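Local structure of alpha-L-rhamnosidase (Streptomyces avermitilis, 3W5M) at residues Gly171-Ser177 against Pro206-Leu212. The protein hydrolyses terminal non-reducing alpha-L-rhamnose residues from rhamnosides such as citrus flavonoids and gum arabic, and binds L-rhamnose through a calcium-dependent carbohydrate-binding module. Numbering follows the deposited sequence.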
ATOM      1  N   GLY A 171     -27.802  29.069  -1.738  1.00 29.44           N
ATOM      2  CA  GLY A 171     -27.245  27.781  -2.181  1.00 26.90           C
ATOM      3  C   GLY A 171     -28.317  26.917  -2.812  1.00 26.76           C
ATOM      4  O   GLY A 171     -29.492  27.033  -2.451  1.00 27.93           O
ATOM      5  N   ALA A 172     -27.923  26.071  -3.767  1.00 25.30           N
ATOM      6  CA  ALA A 172     -28.879  25.185  -4.435  1.00 25.79           C
ATOM      7  C   ALA A 172     -28.176  23.916  -4.852  1.00 25.57           C
ATOM      8  O   ALA A 172     -27.109  23.962  -5.466  1.00 26.32           O
ATOM      9  CB  ALA A 172     -29.514  25.864  -5.647  1.00 24.74           C
ATOM     10  N   THR A 173     -28.764  22.775  -4.514  1.00 24.87           N
ATOM     11  CA  THR A 173     -28.198  21.483  -4.933  1.00 23.92           C
ATOM     12  C   THR A 173     -29.287  20.608  -5.509  1.00 23.45           C
ATOM     13  O   THR A 173     -30.447  20.681  -5.079  1.00 21.98           O
ATOM     14  CB  THR A 173     -27.534  20.701  -3.785  1.00 25.83           C
ATOM     15  OG1 THR A 173     -28.528  20.397  -2.775  1.00 29.30           O
ATOM     16  CG2 THR A 173     -26.354  21.490  -3.183  1.00 27.22           C
ATOM     17  N   LEU A 174     -28.905  19.808  -6.497  1.00 22.02           N
ATOM     18  CA  LEU A 174     -29.808  18.832  -7.085  1.00 22.06           C
ATOM     19  C   LEU A 174     -29.246  17.435  -6.890  1.00 21.58           C
ATOM     20  O   LEU A 174     -28.119  17.163  -7.299  1.00 24.29           O
ATOM     21  CB  LEU A 174     -30.006  19.116  -8.582  1.00 22.09           C
ATOM     22  CG  LEU A 174     -30.891  18.108  -9.330  1.00 20.99           C
ATOM     23  CD1 LEU A 174     -32.338  18.188  -8.872  1.00 23.45           C
ATOM     24  CD2 LEU A 174     -30.798  18.316 -10.847  1.00 22.60           C
ATOM     25  N   ALA A 175     -30.020  16.555  -6.250  1.00 20.04           N
ATOM     26  CA  ALA A 175     -29.651  15.139  -6.162  1.00 20.53           C
ATOM     27  C   ALA A 175     -30.637  14.413  -7.093  1.00 20.05           C
ATOM     28  O   ALA A 175     -31.825  14.702  -7.080  1.00 20.41           O
ATOM     29  CB  ALA A 175     -29.807  14.633  -4.737  1.00 21.63           C
ATOM     30  N   ILE A 176     -30.129  13.513  -7.918  1.00 19.40           N
ATOM     31  CA  ILE A 176     -30.963  12.923  -8.973  1.00 20.86           C
ATOM     32  C   ILE A 176     -30.429  11.530  -9.317  1.00 21.37           C
ATOM     33  O   ILE A 176     -29.220  11.288  -9.335  1.00 21.96           O
ATOM     34  CB  ILE A 176     -31.037  13.853 -10.208  1.00 20.40           C
ATOM     35  CG1 ILE A 176     -31.953  13.289 -11.314  1.00 20.68           C
ATOM     36  CG2 ILE A 176     -29.641  14.103 -10.769  1.00 20.65           C
ATOM     37  CD1 ILE A 176     -32.483  14.320 -12.293  1.00 20.44           C
ATOM     38  N   SER A 177     -31.346  10.602  -9.546  1.00 21.68           N
ATOM     39  CA  SER A 177     -30.983   9.287 -10.005  1.00 21.34           C
ATOM     40  C   SER A 177     -32.055   8.796 -10.982  1.00 22.24           C
ATOM     41  O   SER A 177     -33.201   9.232 -10.888  1.00 19.61           O
ATOM     42  CB  SER A 177     -30.931   8.347  -8.796  1.00 22.96           C
ATOM     43  OG  SER A 177     -30.362   7.100  -9.169  1.00 25.51           O
ATOM     44  N   PRO A 206     -26.938   7.843  -7.102  1.00 25.63           N
ATOM     45  CA  PRO A 206     -27.403   9.212  -7.367  1.00 25.70           C
ATOM     46  C   PRO A 206     -26.259  10.216  -7.443  1.00 27.01           C
ATOM     47  O   PRO A 206     -25.298  10.109  -6.690  1.00 28.25           O
ATOM     48  CB  PRO A 206     -28.283   9.539  -6.148  1.00 25.83           C
ATOM     49  CG  PRO A 206     -28.674   8.233  -5.589  1.00 26.51           C
ATOM     50  CD  PRO A 206     -27.592   7.246  -5.930  1.00 25.39           C
ATOM     51  N   ALA A 207     -26.376  11.178  -8.347  1.00 26.45           N
ATOM     52  CA  ALA A 207     -25.440  12.297  -8.449  1.00 25.64           C
ATOM     53  C   ALA A 207     -25.977  13.484  -7.661  1.00 28.67           C
ATOM     54  O   ALA A 207     -27.208  13.713  -7.588  1.00 24.63           O
ATOM     55  CB  ALA A 207     -25.241  12.686  -9.897  1.00 26.65           C
ATOM     56  N   VAL A 208     -25.052  14.246  -7.075  1.00 28.62           N
ATOM     57  CA  VAL A 208     -25.382  15.508  -6.431  1.00 30.38           C
ATOM     58  C   VAL A 208     -24.653  16.635  -7.177  1.00 31.04           C
ATOM     59  O   VAL A 208     -23.442  16.580  -7.336  1.00 30.69           O
ATOM     60  CB  VAL A 208     -24.984  15.512  -4.934  1.00 31.86           C
ATOM     61  CG1 VAL A 208     -25.339  16.851  -4.282  1.00 32.45           C
ATOM     62  CG2 VAL A 208     -25.711  14.402  -4.204  1.00 32.79           C
ATOM     63  N   ILE A 209     -25.399  17.639  -7.629  1.00 29.11           N
ATOM     64  CA  ILE A 209     -24.863  18.701  -8.503  1.00 31.40           C
ATOM     65  C   ILE A 209     -25.164  20.052  -7.865  1.00 29.58           C
ATOM     66  O   ILE A 209     -26.294  20.300  -7.467  1.00 27.92           O
ATOM     67  CB  ILE A 209     -25.521  18.701  -9.909  1.00 29.38           C
ATOM     68  CG1 ILE A 209     -25.467  17.316 -10.570  1.00 32.70           C
ATOM     69  CG2 ILE A 209     -24.856  19.745 -10.825  1.00 32.05           C
ATOM     70  CD1 ILE A 209     -26.780  16.558 -10.491  1.00 32.58           C
ATOM     71  N   ASP A 210     -24.162  20.922  -7.754  1.00 29.61           N
ATOM     72  CA  ASP A 210     -24.441  22.298  -7.354  1.00 32.87           C
ATOM     73  C   ASP A 210     -25.066  23.027  -8.546  1.00 30.11           C
ATOM     74  O   ASP A 210     -24.496  23.023  -9.617  1.00 31.76           O
ATOM     75  CB  ASP A 210     -23.168  23.024  -6.881  1.00 35.44           C
ATOM     76  CG  ASP A 210     -23.473  24.390  -6.246  1.00 39.09           C
ATOM     77  OD1 ASP A 210     -24.035  25.273  -6.934  1.00 40.13           O
ATOM     78  OD2 ASP A 210     -23.175  24.582  -5.045  1.00 43.93           O
ATOM     79  N   VAL A 211     -26.224  23.661  -8.340  1.00 28.87           N
ATOM     80  CA  VAL A 211     -26.968  24.338  -9.419  1.00 26.52           C
ATOM     81  C   VAL A 211     -27.260  25.805  -9.112  1.00 27.05           C
ATOM     82  O   VAL A 211     -28.145  26.409  -9.726  1.00 24.51           O
ATOM     83  CB  VAL A 211     -28.314  23.620  -9.759  1.00 26.09           C
ATOM     84  CG1 VAL A 211     -28.045  22.263 -10.393  1.00 26.93           C
ATOM     85  CG2 VAL A 211     -29.194  23.465  -8.519  1.00 23.82           C
ATOM     86  N   LEU A 212     -26.522  26.380  -8.167  1.00 27.93           N
ATOM     87  CA  LEU A 212     -26.728  27.785  -7.825  1.00 29.33           C
ATOM     88  C   LEU A 212     -26.594  28.705  -9.056  1.00 30.26           C
ATOM     89  O   LEU A 212     -27.345  29.685  -9.176  1.00 34.17           O
ATOM     90  CB  LEU A 212     -25.797  28.219  -6.690  1.00 30.28           C
ATOM     91  CG  LEU A 212     -25.869  29.682  -6.211  1.00 29.16           C
ATOM     92  CD1 LEU A 212     -27.191  29.972  -5.531  1.00 30.85           C
ATOM     93  CD2 LEU A 212     -24.709  29.981  -5.266  1.00 30.41           C
TER
HETATM   94  O   HOH W   1     -24.925  25.967  -3.654  1.00 33.62           O
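Edge strand 207-210 runs antiparallel to strand 171-177, their axes 4.6 Å apart. Backbone hydrogen bonds join the strands: L174 N to I209 O and I209 N to L174 O, both 2.8 Å, then I176 N to A207 O at 2.9 Å and A207 N to I176 O at 3.0 Å.

On the inner face, L174, I176, A207 and I209 project together. I209 is the bump: its CD1 reaches across between I176 (CG2 3.8 Å) and L174 (CD2 4.4 Å), while the A207 methyl touches Y182. Beyond the ladder V211 fills the hollow between A172 and L174, its CG2 3.8 Å from A172 CB and its CG1 4.1 Å from L174 CB; alanine's short side chain suits this tight spot. The other face is flatter, A175 CB lying 4.1 Å from V208 CG2.

At the exposed end D210 OD1 accepts L212 N at 3.0 Å, an Asx turn that bends the chain as the strand ends, while V211 N hydrogen-bonds to A172 O at 3.0 Å. Water 1 links D210 OD2 (2.6 Å) to A172 N (3.0 Å). At the other end the P206 ring packs flat on S177, CG to CB 3.9 Å; S177 OG hydrogen-bonds to the backbone O of W203, a rhamnose-binding residue beside this end.

L174 and I176 also meet V184 of the opposing sheet, the face-to-face packing of a beta-sandwich, here the jelly-roll module CBM67.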